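Local coordinates for BPT4 GENE 59 helicase assembly protein (Enterobacteria phage T4, PDB 1C1K) that loads the replicative helicase onto fork DNA covered by the single-stranded DNA-binding protein during phage replication, recombination and repair, at residues L22-K27 and F75-L79; I117-Y122 and T211-K216; I135-N139 and K173-T178; F158-I162 and K189-R194. One frame throughout, in Å; residues are numbered along the deposited sequence.

Contact 1: L22-K27 and F75-L79; sequences LYLMIK and FISNL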
loop_
_atom_site.group_PDB
_atom_site.type_symbol
_atom_site.label_atom_id
_atom_site.label_comp_id
_atom_site.label_asym_id
_atom_site.label_seq_id
_atom_site.Cartn_x
_atom_site.Cartn_y
_atom_site.Cartn_z
ATOM N N LEU A 22 -4.200 -11.170 13.661
ATOM C CA LEU A 22 -3.407 -10.764 12.504
ATOM C C LEU A 22 -4.082 -9.576 11.806
ATOM O O LEU A 22 -3.429 -8.594 11.459
ATOM C CB LEU A 22 -3.255 -11.931 11.525
ATOM C CG LEU A 22 -2.448 -11.637 10.253
ATOM C CD1 LEU A 22 -0.963 -11.517 10.594
ATOM C CD2 LEU A 22 -2.669 -12.754 9.230
ATOM N N TYR A 23 -5.390 -9.671 11.600
ATOM C CA TYR A 23 -6.128 -8.594 10.959
ATOM C C TYR A 23 -5.999 -7.298 11.758
ATOM O O TYR A 23 -5.706 -6.240 11.196
ATOM C CB TYR A 23 -7.610 -8.959 10.835
ATOM C CG TYR A 23 -8.516 -7.757 10.679
ATOM C CD1 TYR A 23 -8.470 -6.966 9.533
ATOM C CD2 TYR A 23 -9.411 -7.403 11.684
ATOM C CE1 TYR A 23 -9.298 -5.849 9.394
ATOM C CE2 TYR A 23 -10.239 -6.292 11.556
ATOM C CZ TYR A 23 -10.176 -5.522 10.411
ATOM O OH TYR A 23 -10.992 -4.418 10.290
ATOM N N LEU A 24 -6.220 -7.386 13.068
ATOM C CA LEU A 24 -6.152 -6.212 13.934
ATOM C C LEU A 24 -4.779 -5.557 13.932
ATOM O O LEU A 24 -4.674 -4.333 13.900
ATOM C CB LEU A 24 -6.547 -6.574 15.374
ATOM C CG LEU A 24 -6.992 -5.378 16.229
ATOM C CD1 LEU A 24 -8.237 -4.746 15.632
ATOM C CD2 LEU A 24 -7.281 -5.834 17.653
ATOM N N MET A 25 -3.724 -6.361 13.973
ATOM C CA MET A 25 -2.382 -5.803 13.968
ATOM C C MET A 25 -2.093 -5.107 12.640
ATOM O O MET A 25 -1.491 -4.044 12.628
ATOM C CB MET A 25 -1.344 -6.892 14.254
ATOM C CG MET A 25 -1.026 -7.830 13.103
ATOM S SD MET A 25 0.389 -8.893 13.508
ATOM C CE MET A 25 1.337 -7.806 14.527
ATOM N N ILE A 26 -2.533 -5.689 11.528
ATOM C CA ILE A 26 -2.296 -5.070 10.228
ATOM C C ILE A 26 -3.165 -3.822 10.077
ATOM O O ILE A 26 -2.736 -2.822 9.501
ATOM C CB ILE A 26 -2.568 -6.073 9.072
ATOM C CG1 ILE A 26 -1.527 -7.196 9.134
ATOM C CG2 ILE A 26 -2.495 -5.357 7.701
ATOM C CD1 ILE A 26 -1.822 -8.391 8.232
ATOM N N LYS A 27 -4.377 -3.872 10.618
ATOM C CA LYS A 27 -5.282 -2.730 10.550
ATOM C C LYS A 27 -4.670 -1.547 11.294
ATOM O O LYS A 27 -4.649 -0.423 10.792
ATOM C CB LYS A 27 -6.632 -3.082 11.176
ATOM C CG LYS A 27 -7.668 -1.968 11.092
ATOM C CD LYS A 27 -8.849 -2.262 12.004
ATOM C CE LYS A 27 -9.970 -1.264 11.796
ATOM N NZ LYS A 27 -10.813 -1.167 13.016
ATOM N N PHE A 75 -5.377 -9.421 4.126
ATOM C CA PHE A 75 -5.541 -8.224 4.935
ATOM C C PHE A 75 -4.758 -7.030 4.420
ATOM O O PHE A 75 -5.292 -5.922 4.392
ATOM C CB PHE A 75 -5.188 -8.522 6.393
ATOM C CG PHE A 75 -6.107 -9.529 7.034
ATOM C CD1 PHE A 75 -5.603 -10.515 7.875
ATOM C CD2 PHE A 75 -7.477 -9.517 6.763
ATOM C CE1 PHE A 75 -6.446 -11.476 8.436
ATOM C CE2 PHE A 75 -8.329 -10.472 7.318
ATOM C CZ PHE A 75 -7.809 -11.457 8.158
ATOM N N ILE A 76 -3.513 -7.246 4.001
ATOM C CA ILE A 76 -2.692 -6.153 3.491
ATOM C C ILE A 76 -3.302 -5.552 2.222
ATOM O O ILE A 76 -3.518 -4.343 2.146
ATOM C CB ILE A 76 -1.247 -6.620 3.184
ATOM C CG1 ILE A 76 -0.527 -6.978 4.484
ATOM C CG2 ILE A 76 -0.470 -5.506 2.477
ATOM C CD1 ILE A 76 0.746 -7.787 4.273
ATOM N N SER A 77 -3.582 -6.392 1.231
ATOM C CA SER A 77 -4.158 -5.899 -0.019
ATOM C C SER A 77 -5.413 -5.073 0.229
ATOM O O SER A 77 -5.562 -3.982 -0.325
ATOM C CB SER A 77 -4.477 -7.061 -0.965
ATOM O OG SER A 77 -5.528 -7.866 -0.465
ATOM N N ASN A 78 -6.310 -5.578 1.074
ATOM C CA ASN A 78 -7.550 -4.869 1.377
ATOM C C ASN A 78 -7.346 -3.571 2.146
ATOM O O ASN A 78 -7.898 -2.532 1.783
ATOM C CB ASN A 78 -8.496 -5.763 2.178
ATOM C CG ASN A 78 -9.341 -6.649 1.294
ATOM O OD1 ASN A 78 -10.404 -6.241 0.818
ATOM N ND2 ASN A 78 -8.873 -7.870 1.062
ATOM N N LEU A 79 -6.559 -3.620 3.213
ATOM C CA LEU A 79 -6.346 -2.427 4.021
ATOM C C LEU A 79 -5.543 -1.340 3.323
ATOM O O LEU A 79 -5.593 -0.175 3.720
ATOM C CB LEU A 79 -5.694 -2.811 5.351
ATOM C CG LEU A 79 -6.672 -3.531 6.282
ATOM C CD1 LEU A 79 -5.908 -4.260 7.369
ATOM C CD2 LEU A 79 -7.637 -2.518 6.892
#
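Phe75 lays one face of its ring under Tyr23, whose CB stands 3.6 Å from the ring centroid and only 12° off the ring normal, a CH-pi contact over the face. The two rings lie obliquely, with centroids 5.4 Å apart and planes at 55°. Around the edge of the same phenyl ring come Leu22, with CD2 3.9 Å from CD1 of Phe75, and Ile26, whose CD1 also reaches to 3.8 Å from CB of Phe75. This is helix-helix packing inside the N-terminal domain of a mainly alpha-helical, two-domain protein: helices 16-30 and 68-81 run in broadly the same direction here, the axes of the short segments crossing at -41° and approaching to 9.9 Å. One turn beyond Phe75, Leu79 points at the other helix and takes up the space between Ile26 and Lys27. Its CD1 lies 3.6 Å from CG2 of Ile26 and 3.6 Å from CA of Lys27, against the backbone, while the end of the lysine chain leads away from the contact. No hydrogen bond crosses the interface. Farther round helix 68-81, Ser77 and Asn78 face helix 95-107 instead, while Ile26 also touches Trp41 and Leu79 touches Met30.

Contact 2: I117-Y122 and T211-K216; sequences IRNIYY and TVKSCK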
loop_
_atom_site.group_PDB
_atom_site.type_symbol
_atom_site.label_atom_id
_atom_site.label_comp_id
_atom_site.label_asym_id
_atom_site.label_seq_id
_atom_site.Cartn_x
_atom_site.Cartn_y
_atom_site.Cartn_z
ATOM N N ILE A 117 4.797 4.518 -15.181
ATOM C CA ILE A 117 5.813 5.511 -15.526
ATOM C C ILE A 117 5.504 6.124 -16.890
ATOM O O ILE A 117 5.527 7.342 -17.046
ATOM C CB ILE A 117 7.227 4.891 -15.542
ATOM C CG1 ILE A 117 7.665 4.558 -14.110
ATOM C CG2 ILE A 117 8.225 5.863 -16.155
ATOM C CD1 ILE A 117 8.763 3.519 -14.034
ATOM N N ARG A 118 5.211 5.281 -17.880
ATOM C CA ARG A 118 4.884 5.791 -19.210
ATOM C C ARG A 118 3.692 6.728 -19.122
ATOM O O ARG A 118 3.701 7.808 -19.705
ATOM C CB ARG A 118 4.554 4.646 -20.176
ATOM C CG ARG A 118 5.738 3.797 -20.546
ATOM C CD ARG A 118 5.348 2.651 -21.483
ATOM N NE ARG A 118 6.334 1.575 -21.425
ATOM C CZ ARG A 118 6.092 0.349 -20.968
ATOM N NH1 ARG A 118 4.884 0.019 -20.520
ATOM N NH2 ARG A 118 7.073 -0.542 -20.940
ATOM N N ASN A 119 2.658 6.325 -18.389
ATOM C CA ASN A 119 1.478 7.164 -18.267
ATOM C C ASN A 119 1.786 8.478 -17.552
ATOM O O ASN A 119 1.211 9.517 -17.883
ATOM C CB ASN A 119 0.363 6.403 -17.547
ATOM C CG ASN A 119 -0.265 5.337 -18.424
ATOM O OD1 ASN A 119 -0.956 4.440 -17.944
ATOM N ND2 ASN A 119 -0.024 5.433 -19.722
ATOM N N ILE A 120 2.689 8.443 -16.577
ATOM C CA ILE A 120 3.043 9.670 -15.864
ATOM C C ILE A 120 3.756 10.600 -16.836
ATOM O O ILE A 120 3.509 11.807 -16.843
ATOM C CB ILE A 120 3.991 9.405 -14.672
ATOM C CG1 ILE A 120 3.272 8.587 -13.597
ATOM C CG2 ILE A 120 4.460 10.734 -14.072
ATOM C CD1 ILE A 120 4.218 7.974 -12.592
ATOM N N TYR A 121 4.634 10.027 -17.657
ATOM C CA TYR A 121 5.385 10.806 -18.635
ATOM C C TYR A 121 4.472 11.486 -19.658
ATOM O O TYR A 121 4.573 12.688 -19.882
ATOM C CB TYR A 121 6.397 9.915 -19.360
ATOM C CG TYR A 121 7.154 10.635 -20.456
ATOM C CD1 TYR A 121 8.330 11.337 -20.178
ATOM C CD2 TYR A 121 6.687 10.626 -21.771
ATOM C CE1 TYR A 121 9.021 12.014 -21.188
ATOM C CE2 TYR A 121 7.369 11.299 -22.787
ATOM C CZ TYR A 121 8.532 11.988 -22.490
ATOM O OH TYR A 121 9.209 12.643 -23.504
ATOM N N TYR A 122 3.577 10.726 -20.273
ATOM C CA TYR A 122 2.684 11.306 -21.265
ATOM C C TYR A 122 1.741 12.328 -20.638
ATOM O O TYR A 122 1.362 13.307 -21.283
ATOM C CB TYR A 122 1.915 10.194 -21.988
ATOM C CG TYR A 122 2.831 9.342 -22.840
ATOM C CD1 TYR A 122 2.912 7.965 -22.656
ATOM C CD2 TYR A 122 3.669 9.927 -23.790
ATOM C CE1 TYR A 122 3.808 7.192 -23.390
ATOM C CE2 TYR A 122 4.569 9.165 -24.530
ATOM C CZ TYR A 122 4.634 7.797 -24.322
ATOM O OH TYR A 122 5.534 7.042 -25.039
ATOM N N THR A 211 12.692 3.441 -18.675
ATOM C CA THR A 211 11.337 3.606 -19.181
ATOM C C THR A 211 11.117 5.009 -19.741
ATOM O O THR A 211 10.512 5.179 -20.803
ATOM C CB THR A 211 10.295 3.314 -18.076
ATOM O OG1 THR A 211 10.480 1.978 -17.593
ATOM C CG2 THR A 211 8.872 3.442 -18.623
ATOM N N VAL A 212 11.608 6.020 -19.033
ATOM C CA VAL A 212 11.451 7.389 -19.502
ATOM C C VAL A 212 12.236 7.561 -20.807
ATOM O O VAL A 212 11.770 8.208 -21.744
ATOM C CB VAL A 212 11.963 8.400 -18.439
ATOM C CG1 VAL A 212 12.062 9.797 -19.035
ATOM C CG2 VAL A 212 11.019 8.405 -17.242
ATOM N N LYS A 213 13.422 6.969 -20.869
ATOM C CA LYS A 213 14.247 7.077 -22.066
ATOM C C LYS A 213 13.525 6.519 -23.280
ATOM O O LYS A 213 13.601 7.092 -24.366
ATOM C CB LYS A 213 15.566 6.334 -21.877
ATOM C CG LYS A 213 16.477 6.406 -23.081
ATOM C CD LYS A 213 17.753 5.636 -22.830
ATOM C CE LYS A 213 18.283 5.027 -24.113
ATOM N NZ LYS A 213 19.655 4.506 -23.892
ATOM N N SER A 214 12.824 5.401 -23.094
ATOM C CA SER A 214 12.088 4.778 -24.188
ATOM C C SER A 214 10.866 5.604 -24.591
ATOM O O SER A 214 10.336 5.434 -25.687
ATOM C CB SER A 214 11.669 3.349 -23.805
ATOM O OG SER A 214 10.617 3.341 -22.856
ATOM N N CYS A 215 10.421 6.496 -23.710
ATOM C CA CYS A 215 9.277 7.361 -24.001
ATOM C C CYS A 215 9.745 8.606 -24.739
ATOM O O CYS A 215 9.011 9.180 -25.545
ATOM C CB CYS A 215 8.595 7.817 -22.714
ATOM S SG CYS A 215 7.628 6.562 -21.876
ATOM N N LYS A 216 10.969 9.028 -24.438
ATOM C CA LYS A 216 11.537 10.226 -25.043
ATOM C C LYS A 216 12.060 9.993 -26.451
ATOM O O LYS A 216 11.863 10.832 -27.335
ATOM C CB LYS A 216 12.682 10.770 -24.173
ATOM C CG LYS A 216 12.244 11.420 -22.871
ATOM C CD LYS A 216 13.386 11.444 -21.860
ATOM C CE LYS A 216 13.715 12.857 -21.405
ATOM N NZ LYS A 216 14.867 12.887 -20.455
HETATM O O HOH W 1 8.592 1.828 -22.439
#
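A partly buried helix-helix packing joins the two ends of the C-terminal domain's sequence, bringing helix 201-216, the last of the chain, against helix 109-126. The short axes approach to 9.5 Å and cross at -48°, so the helices diverge from a close point where the CA atoms of Arg118 and Cys215 are 6.7 Å apart. At its inner end the contact is aliphatic: CG2 of Ile117 meets CG2 of Thr211 at 3.5 Å and CG2 of Val212 at 3.9 Å. The hydroxyl of Thr211 is engaged within its own helix, by the carbonyl of Val207. Cys215 points into the middle of the interface and is held among three side chains. Its CB sits over the face of the Tyr121 ring, 3.8 Å from the centroid, while its SG makes oblique sulfur-aromatic contacts with the rings of Tyr121 and Tyr122 and lies 3.6 Å from CG of Arg118. Val212 extends the apolar surface inward to Phe132. On the outer side the polar ends are joined by one water, which accepts from NE of Arg118 at 2.5 Å and donates to OG of Ser214 at 2.6 Å; that OG in turn donates to the carbonyl O of Thr211 at 2.8 Å.

Contact 3: I135-N139 and K173-T178; sequences IFEYN and KHDEQT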
loop_
_atom_site.group_PDB
_atom_site.type_symbol
_atom_site.label_atom_id
_atom_site.label_comp_id
_atom_site.label_asym_id
_atom_site.label_seq_id
_atom_site.Cartn_x
_atom_site.Cartn_y
_atom_site.Cartn_z
ATOM N N ILE A 135 6.330 17.302 -11.879
ATOM C CA ILE A 135 5.273 16.332 -11.615
ATOM C C ILE A 135 5.342 15.827 -10.174
ATOM O O ILE A 135 4.317 15.620 -9.522
ATOM C CB ILE A 135 5.413 15.100 -12.552
ATOM C CG1 ILE A 135 5.066 15.487 -13.996
ATOM C CG2 ILE A 135 4.532 13.954 -12.046
ATOM C CD1 ILE A 135 3.614 15.823 -14.210
ATOM N N PHE A 136 6.564 15.662 -9.680
ATOM C CA PHE A 136 6.794 15.112 -8.354
ATOM C C PHE A 136 6.938 16.081 -7.192
ATOM O O PHE A 136 6.869 15.666 -6.040
ATOM C CB PHE A 136 8.015 14.196 -8.422
ATOM C CG PHE A 136 7.976 13.245 -9.578
ATOM C CD1 PHE A 136 8.524 13.598 -10.805
ATOM C CD2 PHE A 136 7.348 12.007 -9.453
ATOM C CE1 PHE A 136 8.444 12.734 -11.895
ATOM C CE2 PHE A 136 7.264 11.141 -10.535
ATOM C CZ PHE A 136 7.813 11.504 -11.758
ATOM N N GLU A 137 7.119 17.364 -7.485
ATOM C CA GLU A 137 7.288 18.351 -6.428
ATOM C C GLU A 137 5.986 18.872 -5.828
ATOM O O GLU A 137 5.018 19.136 -6.530
ATOM C CB GLU A 137 8.108 19.533 -6.946
ATOM C CG GLU A 137 9.545 19.193 -7.292
ATOM C CD GLU A 137 10.405 18.958 -6.062
ATOM O OE1 GLU A 137 11.344 18.135 -6.143
ATOM O OE2 GLU A 137 10.148 19.596 -5.017
ATOM N N TYR A 138 5.976 19.019 -4.509
ATOM C CA TYR A 138 4.813 19.540 -3.806
ATOM C C TYR A 138 4.583 20.989 -4.269
ATOM O O TYR A 138 5.538 21.749 -4.451
ATOM C CB TYR A 138 5.075 19.490 -2.297
ATOM C CG TYR A 138 4.069 20.228 -1.455
ATOM C CD1 TYR A 138 2.836 19.651 -1.143
ATOM C CD2 TYR A 138 4.352 21.498 -0.948
ATOM C CE1 TYR A 138 1.908 20.319 -0.343
ATOM C CE2 TYR A 138 3.433 22.176 -0.147
ATOM C CZ TYR A 138 2.215 21.582 0.152
ATOM O OH TYR A 138 1.312 22.237 0.959
ATOM N N ASN A 139 3.317 21.352 -4.469
ATOM C CA ASN A 139 2.934 22.695 -4.912
ATOM C C ASN A 139 2.142 23.398 -3.806
ATOM O O ASN A 139 0.964 23.127 -3.617
ATOM C CB ASN A 139 2.072 22.597 -6.181
ATOM C CG ASN A 139 1.800 23.954 -6.821
ATOM O OD1 ASN A 139 1.306 24.035 -7.947
ATOM N ND2 ASN A 139 2.120 25.022 -6.106
ATOM N N LYS A 173 9.119 14.610 1.791
ATOM C CA LYS A 173 9.124 16.016 1.385
ATOM C C LYS A 173 7.716 16.607 1.439
ATOM O O LYS A 173 7.532 17.758 1.824
ATOM C CB LYS A 173 9.693 16.158 -0.025
ATOM C CG LYS A 173 11.174 15.851 -0.107
ATOM C CD LYS A 173 11.870 16.788 -1.068
ATOM C CE LYS A 173 12.120 16.114 -2.404
ATOM N NZ LYS A 173 12.057 17.100 -3.520
ATOM N N HIS A 174 6.717 15.823 1.049
ATOM C CA HIS A 174 5.342 16.295 1.093
ATOM C C HIS A 174 4.946 16.501 2.561
ATOM O O HIS A 174 4.353 17.518 2.923
ATOM C CB HIS A 174 4.405 15.267 0.440
ATOM C CG HIS A 174 4.252 15.430 -1.044
ATOM N ND1 HIS A 174 5.326 15.486 -1.905
ATOM C CD2 HIS A 174 3.144 15.517 -1.820
ATOM C CE1 HIS A 174 4.889 15.599 -3.149
ATOM N NE2 HIS A 174 3.568 15.620 -3.124
ATOM N N ASP A 175 5.291 15.524 3.398
ATOM C CA ASP A 175 4.975 15.564 4.824
ATOM C C ASP A 175 5.533 16.799 5.532
ATOM O O ASP A 175 4.877 17.368 6.405
ATOM C CB ASP A 175 5.523 14.314 5.520
ATOM C CG ASP A 175 4.586 13.126 5.421
ATOM O OD1 ASP A 175 4.988 12.028 5.863
ATOM O OD2 ASP A 175 3.458 13.283 4.909
ATOM N N GLU A 176 6.744 17.206 5.166
ATOM C CA GLU A 176 7.361 18.366 5.798
ATOM C C GLU A 176 6.829 19.704 5.303
ATOM O O GLU A 176 6.970 20.712 5.988
ATOM C CB GLU A 176 8.889 18.335 5.627
ATOM C CG GLU A 176 9.394 17.772 4.305
ATOM C CD GLU A 176 10.714 17.007 4.444
ATOM O OE1 GLU A 176 11.656 17.292 3.672
ATOM O OE2 GLU A 176 10.814 16.119 5.321
ATOM N N GLN A 177 6.197 19.718 4.133
ATOM C CA GLN A 177 5.689 20.967 3.567
ATOM C C GLN A 177 4.192 21.234 3.723
ATOM O O GLN A 177 3.708 22.282 3.301
ATOM C CB GLN A 177 6.048 21.051 2.080
ATOM C CG GLN A 177 7.538 20.995 1.782
ATOM C CD GLN A 177 7.836 20.918 0.293
ATOM O OE1 GLN A 177 7.986 19.831 -0.267
ATOM N NE2 GLN A 177 7.923 22.075 -0.356
ATOM N N THR A 178 3.453 20.308 4.326
ATOM C CA THR A 178 2.021 20.523 4.477
ATOM C C THR A 178 1.370 19.764 5.626
ATOM O O THR A 178 1.947 18.830 6.180
ATOM C CB THR A 178 1.270 20.156 3.170
ATOM O OG1 THR A 178 -0.107 20.542 3.278
ATOM C CG2 THR A 178 1.356 18.653 2.904
HETATM O O HOH W 2 2.284 24.646 1.981
#
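Lys173 begins the segment with a salt bridge, its NZ 2.9 Å from OE1 of Glu137, which spans the outer side of this surface contact. His174 follows at the closest backbone approach, its CA 5.9 Å from that of Tyr138. The imidazole offers a face to Tyr138: CB of the tyrosine lies over it, 4.0 Å from the centroid, and the edge of the phenol ring points at it in a T-shaped pair with planes at 70°. NE2 of His174 is hydrogen-bonded to OG of Ser145. Asp175, out of reach of the loop, salt-bridges Lys191 and hydrogen-bonds Ser187 and Trp183. Gln177 packs its CB 3.5 Å from CD2 of Tyr138, and a water donating to its carbonyl O at 3.1 Å is also hydrogen-bonded to the Tyr138 OH at 2.8 Å. Thr178 closes the segment with CB 3.0 Å from that same OH. The contact thus ties helix 170-177 to the loop between helices 109-126 and 146-152, with Phe136 reaching from the loop to helix 158-168.

Contact 4: F158-I162 and K189-R194; sequences FETFI and KLKAYR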
loop_
_atom_site.group_PDB
_atom_site.type_symbol
_atom_site.label_atom_id
_atom_site.label_comp_id
_atom_site.label_asym_id
_atom_site.label_seq_id
_atom_site.Cartn_x
_atom_site.Cartn_y
_atom_site.Cartn_z
ATOM N N PHE A 158 -0.377 2.318 -5.463
ATOM C CA PHE A 158 0.348 2.659 -4.248
ATOM C C PHE A 158 1.768 2.123 -4.373
ATOM O O PHE A 158 2.719 2.766 -3.937
ATOM C CB PHE A 158 -0.321 2.024 -3.024
ATOM C CG PHE A 158 -1.319 2.917 -2.343
ATOM C CD1 PHE A 158 -2.597 3.077 -2.865
ATOM C CD2 PHE A 158 -0.985 3.590 -1.174
ATOM C CE1 PHE A 158 -3.529 3.891 -2.232
ATOM C CE2 PHE A 158 -1.909 4.406 -0.535
ATOM C CZ PHE A 158 -3.184 4.557 -1.065
ATOM N N GLU A 159 1.917 0.942 -4.969
ATOM C CA GLU A 159 3.242 0.352 -5.122
ATOM C C GLU A 159 4.113 1.235 -6.016
ATOM O O GLU A 159 5.301 1.415 -5.748
ATOM C CB GLU A 159 3.142 -1.069 -5.695
ATOM C CG GLU A 159 2.503 -2.084 -4.739
ATOM C CD GLU A 159 0.988 -2.045 -4.775
ATOM O OE1 GLU A 159 0.427 -1.383 -5.673
ATOM O OE2 GLU A 159 0.349 -2.674 -3.908
ATOM N N THR A 160 3.521 1.785 -7.074
ATOM C CA THR A 160 4.261 2.659 -7.974
ATOM C C THR A 160 4.673 3.922 -7.225
ATOM O O THR A 160 5.819 4.353 -7.313
ATOM C CB THR A 160 3.418 3.050 -9.204
ATOM O OG1 THR A 160 3.391 1.952 -10.121
ATOM C CG2 THR A 160 4.014 4.275 -9.903
ATOM N N PHE A 161 3.743 4.500 -6.476
ATOM C CA PHE A 161 4.038 5.708 -5.711
ATOM C C PHE A 161 5.202 5.448 -4.752
ATOM O O PHE A 161 6.138 6.251 -4.650
ATOM C CB PHE A 161 2.803 6.149 -4.917
ATOM C CG PHE A 161 2.839 7.594 -4.485
ATOM C CD1 PHE A 161 3.526 7.976 -3.333
ATOM C CD2 PHE A 161 2.183 8.575 -5.233
ATOM C CE1 PHE A 161 3.560 9.315 -2.930
ATOM C CE2 PHE A 161 2.210 9.918 -4.839
ATOM C CZ PHE A 161 2.902 10.286 -3.683
ATOM N N ILE A 162 5.160 4.316 -4.056
ATOM C CA ILE A 162 6.216 4.002 -3.108
ATOM C C ILE A 162 7.519 3.649 -3.817
ATOM O O ILE A 162 8.603 3.924 -3.308
ATOM C CB ILE A 162 5.769 2.879 -2.143
ATOM C CG1 ILE A 162 4.624 3.402 -1.268
ATOM C CG2 ILE A 162 6.927 2.450 -1.245
ATOM C CD1 ILE A 162 3.831 2.320 -0.560
ATOM N N LYS A 189 -1.200 5.867 5.123
ATOM C CA LYS A 189 -1.198 4.562 4.461
ATOM C C LYS A 189 0.087 4.349 3.673
ATOM O O LYS A 189 0.656 3.262 3.678
ATOM C CB LYS A 189 -2.393 4.427 3.510
ATOM C CG LYS A 189 -3.731 4.833 4.107
ATOM C CD LYS A 189 -4.329 3.718 4.952
ATOM C CE LYS A 189 -5.817 3.939 5.176
ATOM N NZ LYS A 189 -6.381 4.833 4.126
ATOM N N LEU A 190 0.544 5.390 2.986
ATOM C CA LEU A 190 1.762 5.287 2.196
ATOM C C LEU A 190 2.970 4.922 3.059
ATOM O O LEU A 190 3.748 4.031 2.720
ATOM C CB LEU A 190 2.019 6.604 1.458
ATOM C CG LEU A 190 1.110 6.843 0.250
ATOM C CD1 LEU A 190 1.162 8.314 -0.144
ATOM C CD2 LEU A 190 1.558 5.970 -0.913
ATOM N N LYS A 191 3.127 5.609 4.184
ATOM C CA LYS A 191 4.248 5.322 5.060
ATOM C C LYS A 191 4.118 3.940 5.694
ATOM O O LYS A 191 5.107 3.225 5.842
ATOM C CB LYS A 191 4.365 6.401 6.134
ATOM C CG LYS A 191 4.797 7.753 5.571
ATOM C CD LYS A 191 5.389 8.649 6.660
ATOM C CE LYS A 191 4.309 9.198 7.579
ATOM N NZ LYS A 191 3.319 10.041 6.858
ATOM N N ALA A 192 2.897 3.562 6.059
ATOM C CA ALA A 192 2.680 2.253 6.670
ATOM C C ALA A 192 3.038 1.139 5.685
ATOM O O ALA A 192 3.742 0.191 6.036
ATOM C CB ALA A 192 1.231 2.118 7.122
ATOM N N TYR A 193 2.557 1.261 4.448
ATOM C CA TYR A 193 2.832 0.263 3.417
ATOM C C TYR A 193 4.326 0.254 3.079
ATOM O O TYR A 193 4.914 -0.793 2.830
ATOM C CB TYR A 193 2.001 0.575 2.171
ATOM C CG TYR A 193 1.860 -0.555 1.156
ATOM C CD1 TYR A 193 2.120 -1.892 1.499
ATOM C CD2 TYR A 193 1.460 -0.280 -0.149
ATOM C CE1 TYR A 193 1.984 -2.916 0.559
ATOM C CE2 TYR A 193 1.321 -1.296 -1.094
ATOM C CZ TYR A 193 1.584 -2.606 -0.736
ATOM O OH TYR A 193 1.455 -3.596 -1.687
ATOM N N ARG A 194 4.941 1.430 3.090
ATOM C CA ARG A 194 6.364 1.527 2.795
ATOM C C ARG A 194 7.190 0.710 3.797
ATOM O O ARG A 194 8.229 0.156 3.450
ATOM C CB ARG A 194 6.799 3.004 2.801
ATOM C CG ARG A 194 8.282 3.244 2.518
ATOM C CD ARG A 194 8.588 4.737 2.322
ATOM N NE ARG A 194 8.397 5.513 3.547
ATOM C CZ ARG A 194 8.685 6.809 3.677
ATOM N NH1 ARG A 194 9.183 7.499 2.654
ATOM N NH2 ARG A 194 8.475 7.418 4.837
#
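Leu190 is the main bump on helix 181-196, and its CD2 methyl enters a hollow on helix 158-168 formed by Phe158, Phe161 and Ile162. It comes within 3.5 Å of CD2 of Phe158, 3.7 Å of CD1 of Phe161 and 4.0 Å of CG1 of Ile162, so that two aromatic rings and an isoleucine line the hollow for the leucine, whose CD1 also lies 3.8 Å from CE1 of Phe161. Ile162 answers from the other side. Its CD1 fits between Leu190, Tyr193 and Arg194, lying 3.7 Å from the carbonyl O of Leu190, 3.5 Å from CD2 of Tyr193 and 3.9 Å from the backbone N of Arg194. The interlocking side chains lie where two helices of the mostly helical C-terminal domain cross steeply, at -80° between the short segments, with axes 10.3 Å apart. CE2 of Phe158 also touches CB of Lys189 at 4.1 Å, while the amino end of that lysine departs for a cation-pi contact with Trp86. Tyr193 lies along the flank, CB of Phe158 near the plane of its ring, and reaches far enough for its OH to donate to OE2 of Glu159 at 2.6 Å. This buried carboxylate oxygen has a second hydroxyl partner in Tyr102. Tyr193 also touches Ile76 and Val80 of helix 68-81, and Arg194 carries its guanidinium away to salt bridges with Asp165 and Asp172.

Contact 1 lies in the N-terminal domain and is complete along the chain before the other three, all in the C-terminal domain, begin. Contact 4, whose centre is about 4 Å from that of the chain, lies between contacts 1 and 3 in a series of touches, about 15 Å from each between centres; Ile76 packs on Tyr193 across the domain boundary. Contacts 3 and 4 alternate in sequence and are joined by the Asp175-Lys191 salt bridge. Both fall between the segments of contact 2, whose Ile120 packs on Ile135 and Phe136 of contact 3. Contacts 1 and 2, centres 34 Å apart, are linked by touches through contacts 4 and 3, so packing runs between the domains.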